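Local coordinates for protein PES4 (PDB 6EZ7) that probably binds RNA, including poly(A), poly(U) and mRNA 3'-untranslated regions, and is represented here by its third RNA recognition motif domain, at residues Asn8-Thr11 / Ile12-Arg15. Residues are numbered along the deposited sequence; the frame is centred on the assembly and turned at random.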
loop_
_atom_site.group_PDB
_atom_site.type_symbol
_atom_site.label_atom_id
_atom_site.label_comp_id
_atom_site.label_asym_id
_atom_site.label_seq_id
_atom_site.Cartn_x
_atom_site.Cartn_y
_atom_site.Cartn_z
ATOM N N ASN A 8 -7.605 3.346 -3.560
ATOM C CA ASN A 8 -8.853 3.781 -2.939
ATOM C C ASN A 8 -8.596 4.412 -1.575
ATOM O O ASN A 8 -9.351 4.209 -0.624
ATOM C CB ASN A 8 -9.840 2.620 -2.806
ATOM C CG ASN A 8 -11.262 3.091 -2.592
ATOM O OD1 ASN A 8 -11.631 4.186 -3.016
ATOM N ND2 ASN A 8 -12.066 2.274 -1.918
ATOM N N LEU A 9 -7.519 5.183 -1.489
ATOM C CA LEU A 9 -7.201 5.907 -0.269
ATOM C C LEU A 9 -7.973 7.214 -0.210
ATOM O O LEU A 9 -8.181 7.862 -1.239
ATOM C CB LEU A 9 -5.700 6.181 -0.177
ATOM C CG LEU A 9 -4.778 4.991 0.093
ATOM C CD1 LEU A 9 -3.341 5.371 -0.221
ATOM C CD2 LEU A 9 -4.904 4.531 1.538
ATOM N N PRO A 10 -8.407 7.603 0.996
ATOM C CA PRO A 10 -9.044 8.902 1.225
ATOM C C PRO A 10 -8.082 10.026 0.872
ATOM O O PRO A 10 -6.880 9.864 1.071
ATOM C CB PRO A 10 -9.349 8.892 2.725
ATOM C CG PRO A 10 -9.293 7.466 3.133
ATOM C CD PRO A 10 -8.292 6.817 2.235
ATOM N N THR A 11 -8.593 11.143 0.366
ATOM C CA THR A 11 -7.731 12.229 -0.091
ATOM C C THR A 11 -6.933 12.872 1.044
ATOM O O THR A 11 -5.885 13.462 0.808
ATOM C CB THR A 11 -8.541 13.320 -0.812
ATOM O OG1 THR A 11 -9.580 13.796 0.052
ATOM C CG2 THR A 11 -9.161 12.763 -2.085
ATOM N N ILE A 12 -7.417 12.750 2.275
ATOM C CA ILE A 12 -6.704 13.334 3.409
ATOM C C ILE A 12 -5.630 12.402 3.982
ATOM O O ILE A 12 -5.015 12.712 5.000
ATOM C CB ILE A 12 -7.681 13.746 4.537
ATOM C CG1 ILE A 12 -8.826 12.740 4.685
ATOM C CG2 ILE A 12 -8.257 15.124 4.252
ATOM C CD1 ILE A 12 -8.409 11.352 5.083
ATOM N N THR A 13 -5.421 11.262 3.329
ATOM C CA THR A 13 -4.403 10.303 3.755
ATOM C C THR A 13 -3.026 10.948 3.830
ATOM O O THR A 13 -2.622 11.678 2.923
ATOM C CB THR A 13 -4.348 9.097 2.803
ATOM O OG1 THR A 13 -5.644 8.491 2.734
ATOM C CG2 THR A 13 -3.334 8.067 3.279
ATOM N N THR A 14 -2.315 10.692 4.923
ATOM C CA THR A 14 -0.974 11.229 5.089
ATOM C C THR A 14 0.054 10.123 5.024
ATOM O O THR A 14 -0.275 8.945 5.158
ATOM C CB THR A 14 -0.805 11.955 6.428
ATOM O OG1 THR A 14 -0.838 10.995 7.491
ATOM C CG2 THR A 14 -1.907 12.991 6.627
ATOM N N ARG A 15 1.309 10.502 4.825
ATOM C CA ARG A 15 2.399 9.536 4.826
ATOM C C ARG A 15 2.429 8.784 6.155
ATOM O O ARG A 15 2.714 7.592 6.198
ATOM C CB ARG A 15 3.733 10.236 4.570
ATOM C CG ARG A 15 4.913 9.299 4.423
ATOM C CD ARG A 15 6.175 10.063 4.055
ATOM N NE ARG A 15 7.322 9.172 3.904
ATOM C CZ ARG A 15 7.705 8.634 2.750
ATOM N NH1 ARG A 15 7.037 8.899 1.636
ATOM N NH2 ARG A 15 8.761 7.832 2.712
HETATM O O HOH W 1 -10.747 12.620 2.120
#
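Pro10 and Thr13 are the first and last residues of a type I beta turn that reverses the chain where Asn8-Thr11 runs into Ile12-Arg15. Thr11 and Ile12 are its two middle residues, and the closing bond runs from Thr13 N to Pro10 O over 3.0 Å. Its N-H angle of 157° is fairly straight, yet the donor lies above the carbonyl plane, 54° out of it. The same oxygen takes a second hydrogen bond from Thr13 OG1, so the amide and the hydroxyl of one residue share it; the 2.5 Å between Thr13 OG1 and Pro10 O is unusually short, and its exact length should be read with caution. The hydroxyl is placed there by chi1 of -57°, which sets OG1 beside its own backbone N; in that position it also lies 3.2 Å from Pro10 CD, against the proline ring. Although Ile12 starts out away from Asn8-Thr11, the end of its longer branch comes back, CD1 meeting Pro10 CB at 3.5 Å in an apolar contact. On the exposed corner, water 1 sits 2.6 Å from Thr11 OG1 and is more weakly bonded by Ile12 N. The turn makes up most of the loop joining strand 3-9 to helix 15-22, the first beta-alpha connection of the RRM fold. Thr14 is the N-cap residue: its OG1 caps a backbone N in the first turn of the helix, while Thr14 N is hydrogen-bonded to Asp17 OD2. Leu9 and Thr13 both pack on Ile18 of the helix, while Pro10 and Thr13 touch Phe66 of strand 65-66, an outermost strand of the sheet within this chain.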